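Local coordinates for protein N-terminal acetyltransferase B complex subunit MDM20 (PDB 5K04) that serves as the non-catalytic subunit of the NatB N-terminal acetyltransferase complex, probably holding the catalytic partner within its helical-repeat scaffold, at residues Thr192-Ser205 with Leu218-Ala231. Sequence-based numbering, arbitrary orientation.
Sequences TLFLSSKEIEQVLS and LYMKAMKENASFEA
Glu-201 reaches out from helix 197-204 over the end of helix 213-225; a CG anti to the backbone N (chi1 -180°) and an extended chain carry its carboxylate into the bend before the next helix. There OE1 takes two donors: Ser-228 OG on its syn lone pair at 2.6 Å, and Asn-226 ND2 on its anti lone pair at 2.9 Å. The Asn-226 amide lies nearly coplanar with the carboxylate, 13° apart, and its rotation is fixed by a second bond from ND2 to Ser-197 O (2.9 Å). This donor sits above the carbonyl plane, on the opposite face from Glu-201 N, which makes the helical bond to the same oxygen. Lys-198 CD packs on Asn-226 CG. The two helices run obliquely against each other, axes 8.4 Å apart at their closest and crossing at -128°, consistent with the all-helical, TPR-like architecture of the MDM20/NAA25 family; a Schellman motif at Ala-227 turns the chain toward helix 229-242. Where the CA atoms of Ser-197 and Ala-222 come within 4.9 Å, the small Ala-222 CB knob sits between Ile-200 CG2, 3.7 Å away, and Ser-197 O and OG. Leu-218 fills the next hollow, setting CG against Ile-200 CG2, while its CD2 meets Thr-192 tip to tip; Thr-192 OG1 is bonded to Tyr-189 O. Tyr-219 lies alongside Leu-204, the two side chains sliding past each other in opposite directions, with Leu-204 CB 3.6 Å from Tyr-219 CD1. Met-223 SD sits over the centre of one ring face of Tyr-219, 3.8 Å above the plane. One water joins Tyr-219 OH to Glu-201 OE2.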
ATOM      1  N   THR A 192     -23.257  17.325  -3.588  1.00 42.70           N
ATOM      2  CA  THR A 192     -23.403  16.978  -2.172  1.00 36.71           C
ATOM      3  C   THR A 192     -22.161  17.315  -1.361  1.00 36.84           C
ATOM      4  O   THR A 192     -22.256  17.446  -0.137  1.00 27.45           O
ATOM      5  CB  THR A 192     -23.697  15.494  -1.984  1.00 32.01           C
ATOM      6  OG1 THR A 192     -22.571  14.734  -2.426  1.00 22.49           O
ATOM      7  CG2 THR A 192     -24.951  15.079  -2.748  1.00 35.40           C
ATOM      8  N   LEU A 193     -21.001  17.464  -2.011  1.00 42.03           N
ATOM      9  CA  LEU A 193     -19.792  17.807  -1.267  1.00 38.28           C
ATOM     10  C   LEU A 193     -19.878  19.184  -0.619  1.00 36.76           C
ATOM     11  O   LEU A 193     -19.085  19.479   0.274  1.00 32.21           O
ATOM     12  CB  LEU A 193     -18.565  17.744  -2.179  1.00 35.80           C
ATOM     13  CG  LEU A 193     -18.325  16.397  -2.869  1.00 41.77           C
ATOM     14  CD1 LEU A 193     -17.244  16.560  -3.931  1.00 36.19           C
ATOM     15  CD2 LEU A 193     -17.947  15.306  -1.839  1.00 33.73           C
ATOM     16  N   PHE A 194     -20.821  20.032  -1.033  1.00 40.93           N
ATOM     17  CA  PHE A 194     -20.924  21.386  -0.493  1.00 41.90           C
ATOM     18  C   PHE A 194     -22.202  21.610   0.301  1.00 40.92           C
ATOM     19  O   PHE A 194     -22.508  22.757   0.650  1.00 29.27           O
ATOM     20  CB  PHE A 194     -20.816  22.407  -1.628  1.00 38.15           C
ATOM     21  CG  PHE A 194     -19.646  22.157  -2.530  1.00 40.51           C
ATOM     22  CD1 PHE A 194     -18.354  22.430  -2.095  1.00 36.25           C
ATOM     23  CD2 PHE A 194     -19.827  21.599  -3.787  1.00 35.85           C
ATOM     24  CE1 PHE A 194     -17.260  22.174  -2.913  1.00 41.44           C
ATOM     25  CE2 PHE A 194     -18.736  21.327  -4.601  1.00 42.11           C
ATOM     26  CZ  PHE A 194     -17.449  21.628  -4.169  1.00 35.70           C
ATOM     27  N   LEU A 195     -22.951  20.545   0.596  1.00 44.11           N
ATOM     28  CA  LEU A 195     -24.275  20.642   1.178  1.00 37.08           C
ATOM     29  C   LEU A 195     -24.294  20.148   2.615  1.00 41.62           C
ATOM     30  O   LEU A 195     -23.549  19.241   2.994  1.00 32.40           O
ATOM     31  CB  LEU A 195     -25.281  19.826   0.377  1.00 37.26           C
ATOM     32  CG  LEU A 195     -25.508  20.259  -1.061  1.00 41.04           C
ATOM     33  CD1 LEU A 195     -26.582  19.369  -1.656  1.00 36.55           C
ATOM     34  CD2 LEU A 195     -25.898  21.753  -1.124  1.00 33.46           C
ATOM     35  N   SER A 196     -25.207  20.716   3.398  1.00 47.87           N
ATOM     36  CA  SER A 196     -25.457  20.198   4.727  1.00 39.33           C
ATOM     37  C   SER A 196     -26.229  18.887   4.640  1.00 38.71           C
ATOM     38  O   SER A 196     -26.793  18.519   3.604  1.00 28.20           O
ATOM     39  CB  SER A 196     -26.245  21.207   5.565  1.00 35.34           C
ATOM     40  OG  SER A 196     -27.562  21.372   5.059  1.00 28.09           O
ATOM     41  N   SER A 197     -26.254  18.185   5.769  1.00 46.14           N
ATOM     42  CA  SER A 197     -27.043  16.966   5.877  1.00 41.89           C
ATOM     43  C   SER A 197     -28.516  17.240   5.573  1.00 45.24           C
ATOM     44  O   SER A 197     -29.186  16.422   4.928  1.00 29.93           O
ATOM     45  CB  SER A 197     -26.867  16.376   7.284  1.00 40.61           C
ATOM     46  OG  SER A 197     -27.098  14.980   7.306  1.00 48.48           O
ATOM     47  N   LYS A 198     -29.033  18.395   6.026  1.00 46.48           N
ATOM     48  CA  LYS A 198     -30.417  18.764   5.737  1.00 42.42           C
ATOM     49  C   LYS A 198     -30.627  18.965   4.246  1.00 42.65           C
ATOM     50  O   LYS A 198     -31.632  18.511   3.681  1.00 32.17           O
ATOM     51  CB  LYS A 198     -30.805  20.041   6.488  1.00 45.10           C
ATOM     52  CG  LYS A 198     -30.901  19.895   7.987  1.00 55.68           C
ATOM     53  CD  LYS A 198     -32.048  18.976   8.387  1.00 68.07           C
ATOM     54  CE  LYS A 198     -33.366  19.728   8.511  1.00 70.02           C
ATOM     55  NZ  LYS A 198     -34.418  18.900   9.196  1.00 68.13           N
ATOM     56  N   GLU A 199     -29.690  19.656   3.594  1.00 45.30           N
ATOM     57  CA  GLU A 199     -29.823  19.916   2.167  1.00 43.23           C
ATOM     58  C   GLU A 199     -29.667  18.631   1.360  1.00 38.57           C
ATOM     59  O   GLU A 199     -30.394  18.414   0.385  1.00 25.85           O
ATOM     60  CB  GLU A 199     -28.796  20.969   1.742  1.00 40.17           C
ATOM     61  CG  GLU A 199     -29.017  22.355   2.335  1.00 38.35           C
ATOM     62  CD  GLU A 199     -27.815  23.281   2.120  1.00 40.96           C
ATOM     63  OE1 GLU A 199     -26.664  22.831   2.316  1.00 33.99           O
ATOM     64  OE2 GLU A 199     -28.030  24.458   1.751  1.00 35.31           O
ATOM     65  N   ILE A 200     -28.739  17.763   1.771  1.00 43.57           N
ATOM     66  CA  ILE A 200     -28.527  16.487   1.085  1.00 41.90           C
ATOM     67  C   ILE A 200     -29.828  15.681   1.026  1.00 42.56           C
ATOM     68  O   ILE A 200     -30.207  15.159  -0.030  1.00 36.60           O
ATOM     69  CB  ILE A 200     -27.398  15.696   1.775  1.00 40.03           C
ATOM     70  CG1 ILE A 200     -26.031  16.343   1.504  1.00 43.70           C
ATOM     71  CG2 ILE A 200     -27.406  14.245   1.336  1.00 36.91           C
ATOM     72  CD1 ILE A 200     -24.875  15.635   2.190  1.00 40.74           C
ATOM     73  N   GLU A 201     -30.524  15.550   2.161  1.00 46.29           N
ATOM     74  CA  GLU A 201     -31.783  14.800   2.162  1.00 45.87           C
ATOM     75  C   GLU A 201     -32.797  15.434   1.224  1.00 47.13           C
ATOM     76  O   GLU A 201     -33.462  14.744   0.442  1.00 40.82           O
ATOM     77  CB  GLU A 201     -32.384  14.714   3.570  1.00 39.59           C
ATOM     78  CG  GLU A 201     -33.701  13.925   3.556  1.00 42.27           C
ATOM     79  CD  GLU A 201     -34.360  13.768   4.928  1.00 43.88           C
ATOM     80  OE1 GLU A 201     -33.856  14.354   5.919  1.00 31.44           O
ATOM     81  OE2 GLU A 201     -35.398  13.059   4.999  1.00 36.18           O
ATOM     82  N   GLN A 202     -32.939  16.760   1.316  1.00 44.13           N
ATOM     83  CA  GLN A 202     -33.870  17.484   0.463  1.00 43.43           C
ATOM     84  C   GLN A 202     -33.519  17.298  -1.013  1.00 36.48           C
ATOM     85  O   GLN A 202     -34.401  17.061  -1.841  1.00 36.02           O
ATOM     86  CB  GLN A 202     -33.868  18.965   0.872  1.00 42.00           C
ATOM     87  CG  GLN A 202     -34.832  19.830   0.123  1.00 43.11           C
ATOM     88  CD  GLN A 202     -36.256  19.290   0.179  1.00 49.83           C
ATOM     89  OE1 GLN A 202     -36.725  18.844   1.226  1.00 42.92           O
ATOM     90  NE2 GLN A 202     -36.944  19.330  -0.957  1.00 53.91           N
ATOM     91  N   VAL A 203     -32.230  17.361  -1.354  1.00 45.07           N
ATOM     92  CA  VAL A 203     -31.813  17.201  -2.747  1.00 45.44           C
ATOM     93  C   VAL A 203     -32.035  15.768  -3.216  1.00 38.18           C
ATOM     94  O   VAL A 203     -32.707  15.526  -4.224  1.00 27.98           O
ATOM     95  CB  VAL A 203     -30.343  17.619  -2.916  1.00 43.88           C
ATOM     96  CG1 VAL A 203     -29.849  17.290  -4.335  1.00 45.27           C
ATOM     97  CG2 VAL A 203     -30.197  19.092  -2.628  1.00 37.32           C
ATOM     98  N   LEU A 204     -31.481  14.796  -2.483  1.00 41.76           N
ATOM     99  CA  LEU A 204     -31.544  13.405  -2.916  1.00 40.80           C
ATOM    100  C   LEU A 204     -32.969  12.851  -2.928  1.00 42.10           C
ATOM    101  O   LEU A 204     -33.236  11.884  -3.644  1.00 36.62           O
ATOM    102  CB  LEU A 204     -30.645  12.551  -2.029  1.00 31.75           C
ATOM    103  CG  LEU A 204     -29.152  12.844  -2.186  1.00 36.17           C
ATOM    104  CD1 LEU A 204     -28.311  11.802  -1.456  1.00 31.22           C
ATOM    105  CD2 LEU A 204     -28.779  12.900  -3.684  1.00 37.20           C
ATOM    106  N   SER A 205     -33.888  13.448  -2.161  1.00 46.84           N
ATOM    107  CA  SER A 205     -35.278  13.006  -2.158  1.00 39.89           C
ATOM    108  C   SER A 205     -36.023  13.420  -3.419  1.00 38.71           C
ATOM    109  O   SER A 205     -37.112  12.903  -3.670  1.00 29.34           O
ATOM    110  CB  SER A 205     -36.023  13.559  -0.939  1.00 37.14           C
ATOM    111  OG  SER A 205     -36.289  14.943  -1.100  1.00 30.19           O
ATOM    112  N   LEU A 218     -25.200   7.764   1.204  1.00 57.30           N
ATOM    113  CA  LEU A 218     -25.188   9.161   1.615  1.00 48.81           C
ATOM    114  C   LEU A 218     -26.587   9.626   2.009  1.00 43.23           C
ATOM    115  O   LEU A 218     -26.756  10.350   2.996  1.00 30.91           O
ATOM    116  CB  LEU A 218     -24.629  10.006   0.476  1.00 43.03           C
ATOM    117  CG  LEU A 218     -24.417  11.489   0.777  1.00 54.51           C
ATOM    118  CD1 LEU A 218     -23.393  11.688   1.901  1.00 51.63           C
ATOM    119  CD2 LEU A 218     -23.996  12.220  -0.488  1.00 56.68           C
ATOM    120  N   TYR A 219     -27.601   9.206   1.247  1.00 41.97           N
ATOM    121  CA  TYR A 219     -28.976   9.558   1.568  1.00 42.71           C
ATOM    122  C   TYR A 219     -29.377   9.014   2.934  1.00 45.55           C
ATOM    123  O   TYR A 219     -30.038   9.703   3.721  1.00 33.83           O
ATOM    124  CB  TYR A 219     -29.899   9.027   0.470  1.00 47.65           C
ATOM    125  CG  TYR A 219     -31.345   9.455   0.579  1.00 43.38           C
ATOM    126  CD1 TYR A 219     -31.692  10.761   0.895  1.00 43.48           C
ATOM    127  CD2 TYR A 219     -32.367   8.551   0.318  1.00 41.30           C
ATOM    128  CE1 TYR A 219     -33.030  11.136   0.977  1.00 44.16           C
ATOM    129  CE2 TYR A 219     -33.696   8.917   0.399  1.00 46.40           C
ATOM    130  CZ  TYR A 219     -34.028  10.208   0.733  1.00 44.57           C
ATOM    131  OH  TYR A 219     -35.355  10.574   0.823  1.00 37.95           O
ATOM    132  N   MET A 220     -28.998   7.764   3.226  1.00 49.88           N
ATOM    133  CA  MET A 220     -29.392   7.151   4.491  1.00 46.05           C
ATOM    134  C   MET A 220     -28.655   7.797   5.660  1.00 38.41           C
ATOM    135  O   MET A 220     -29.243   8.025   6.722  1.00 28.05           O
ATOM    136  CB  MET A 220     -29.142   5.633   4.448  1.00 40.23           C
ATOM    137  CG  MET A 220     -30.257   4.833   3.747  1.00 37.23           C
ATOM    138  SD  MET A 220     -30.188   3.082   3.983  1.00 27.05           S
ATOM    139  CE  MET A 220     -28.937   2.749   2.836  1.00 33.76           C
ATOM    140  N   LYS A 221     -27.370   8.116   5.469  1.00 43.80           N
ATOM    141  CA  LYS A 221     -26.596   8.785   6.508  1.00 45.02           C
ATOM    142  C   LYS A 221     -27.164  10.166   6.815  1.00 45.61           C
ATOM    143  O   LYS A 221     -27.220  10.580   7.980  1.00 39.48           O
ATOM    144  CB  LYS A 221     -25.140   8.892   6.059  1.00 42.11           C
ATOM    145  CG  LYS A 221     -24.266   9.675   6.988  1.00 43.22           C
ATOM    146  CD  LYS A 221     -22.853   9.809   6.437  1.00 50.10           C
ATOM    147  CE  LYS A 221     -21.999  10.579   7.433  1.00 61.32           C
ATOM    148  NZ  LYS A 221     -20.642  10.839   6.924  1.00 68.58           N
ATOM    149  N   ALA A 222     -27.594  10.881   5.776  1.00 42.09           N
ATOM    150  CA  ALA A 222     -28.180  12.201   5.964  1.00 42.74           C
ATOM    151  C   ALA A 222     -29.470  12.119   6.773  1.00 42.18           C
ATOM    152  O   ALA A 222     -29.622  12.821   7.784  1.00 32.16           O
ATOM    153  CB  ALA A 222     -28.418  12.851   4.601  1.00 37.24           C
ATOM    154  N   MET A 223     -30.400  11.242   6.359  1.00 44.85           N
ATOM    155  CA  MET A 223     -31.655  11.067   7.092  1.00 41.60           C
ATOM    156  C   MET A 223     -31.409  10.741   8.553  1.00 42.87           C
ATOM    157  O   MET A 223     -32.096  11.255   9.444  1.00 36.74           O
ATOM    158  CB  MET A 223     -32.478   9.948   6.474  1.00 44.63           C
ATOM    159  CG  MET A 223     -33.042  10.257   5.114  1.00 38.02           C
ATOM    160  SD  MET A 223     -33.183   8.712   4.271  1.00 28.54           S
ATOM    161  CE  MET A 223     -34.800   9.030   3.874  1.00 31.06           C
ATOM    162  N   LYS A 224     -30.441   9.870   8.819  1.00 46.63           N
ATOM    163  CA  LYS A 224     -30.133   9.535  10.200  1.00 51.16           C
ATOM    164  C   LYS A 224     -29.663  10.766  10.958  1.00 50.10           C
ATOM    165  O   LYS A 224     -30.137  11.042  12.064  1.00 44.58           O
ATOM    166  CB  LYS A 224     -29.080   8.427  10.240  1.00 50.23           C
ATOM    167  CG  LYS A 224     -28.799   7.874  11.623  1.00 51.48           C
ATOM    168  CD  LYS A 224     -27.484   7.119  11.598  1.00 65.03           C
ATOM    169  CE  LYS A 224     -27.122   6.552  12.958  1.00 68.76           C
ATOM    170  NZ  LYS A 224     -25.782   5.903  12.853  1.00 75.09           N
ATOM    171  N   GLU A 225     -28.745  11.535  10.358  1.00 51.94           N
ATOM    172  CA  GLU A 225     -28.235  12.745  10.997  1.00 52.81           C
ATOM    173  C   GLU A 225     -29.329  13.794  11.186  1.00 48.80           C
ATOM    174  O   GLU A 225     -29.319  14.533  12.174  1.00 37.72           O
ATOM    175  CB  GLU A 225     -27.075  13.325  10.177  1.00 54.74           C
ATOM    176  CG  GLU A 225     -25.690  12.934  10.716  1.00 64.46           C
ATOM    177  CD  GLU A 225     -24.582  13.021   9.666  1.00 69.64           C
ATOM    178  OE1 GLU A 225     -24.526  14.037   8.936  1.00 66.99           O
ATOM    179  OE2 GLU A 225     -23.778  12.065   9.573  1.00 61.95           O
ATOM    180  N   ASN A 226     -30.277  13.880  10.249  1.00 50.18           N
ATOM    181  CA  ASN A 226     -31.390  14.813  10.391  1.00 46.98           C
ATOM    182  C   ASN A 226     -32.498  14.289  11.303  1.00 45.79           C
ATOM    183  O   ASN A 226     -33.473  15.011  11.543  1.00 34.90           O
ATOM    184  CB  ASN A 226     -31.988  15.141   9.020  1.00 41.29           C
ATOM    185  CG  ASN A 226     -30.952  15.639   8.019  1.00 45.24           C
ATOM    186  OD1 ASN A 226     -29.896  16.172   8.396  1.00 32.76           O
ATOM    187  ND2 ASN A 226     -31.259  15.465   6.717  1.00 46.22           N
ATOM    188  N   ALA A 227     -32.369  13.063  11.818  1.00 51.41           N
ATOM    189  CA  ALA A 227     -33.418  12.411  12.611  1.00 47.61           C
ATOM    190  C   ALA A 227     -34.697  12.249  11.797  1.00 45.86           C
ATOM    191  O   ALA A 227     -35.807  12.365  12.326  1.00 37.63           O
ATOM    192  CB  ALA A 227     -33.697  13.162  13.922  1.00 41.26           C
ATOM    193  N   SER A 228     -34.535  12.005  10.493  1.00 53.57           N
ATOM    194  CA  SER A 228     -35.657  11.763   9.580  1.00 51.39           C
ATOM    195  C   SER A 228     -36.003  10.271   9.594  1.00 51.43           C
ATOM    196  O   SER A 228     -35.823   9.532   8.620  1.00 40.88           O
ATOM    197  CB  SER A 228     -35.309  12.254   8.180  1.00 44.00           C
ATOM    198  OG  SER A 228     -34.873  13.596   8.219  1.00 41.89           O
ATOM    199  N   PHE A 229     -36.500   9.829  10.748  1.00 58.47           N
ATOM    200  CA  PHE A 229     -36.590   8.399  10.999  1.00 54.14           C
ATOM    201  C   PHE A 229     -37.785   7.769  10.310  1.00 53.34           C
ATOM    202  O   PHE A 229     -37.746   6.578   9.981  1.00 46.99           O
ATOM    203  CB  PHE A 229     -36.622   8.138  12.501  1.00 54.20           C
ATOM    204  CG  PHE A 229     -35.341   8.495  13.197  1.00 52.45           C
ATOM    205  CD1 PHE A 229     -34.145   7.918  12.805  1.00 49.81           C
ATOM    206  CD2 PHE A 229     -35.332   9.400  14.247  1.00 48.52           C
ATOM    207  CE1 PHE A 229     -32.962   8.240  13.449  1.00 48.21           C
ATOM    208  CE2 PHE A 229     -34.156   9.725  14.889  1.00 50.02           C
ATOM    209  CZ  PHE A 229     -32.968   9.147  14.484  1.00 48.93           C
ATOM    210  N   GLU A 230     -38.849   8.534  10.078  1.00 60.76           N
ATOM    211  CA  GLU A 230     -39.910   8.026   9.221  1.00 59.55           C
ATOM    212  C   GLU A 230     -39.378   7.775   7.815  1.00 55.68           C
ATOM    213  O   GLU A 230     -39.529   6.676   7.267  1.00 48.98           O
ATOM    214  CB  GLU A 230     -41.086   8.998   9.199  1.00 59.57           C
ATOM    215  CG  GLU A 230     -41.881   9.055  10.499  1.00 68.34           C
ATOM    216  CD  GLU A 230     -42.891   7.921  10.640  1.00 77.55           C
ATOM    217  OE1 GLU A 230     -43.038   7.116   9.696  1.00 78.58           O
ATOM    218  OE2 GLU A 230     -43.552   7.839  11.699  1.00 83.27           O
ATOM    219  N   ALA A 231     -38.701   8.774   7.235  1.00 51.98           N
ATOM    220  CA  ALA A 231     -38.244   8.650   5.857  1.00 49.27           C
ATOM    221  C   ALA A 231     -37.217   7.536   5.705  1.00 42.53           C
ATOM    222  O   ALA A 231     -37.136   6.902   4.648  1.00 40.15           O
ATOM    223  CB  ALA A 231     -37.663   9.981   5.368  1.00 42.91           C
TER
HETATM  224  O   HOH W   1     -36.305  12.218   2.806  1.00 31.80           O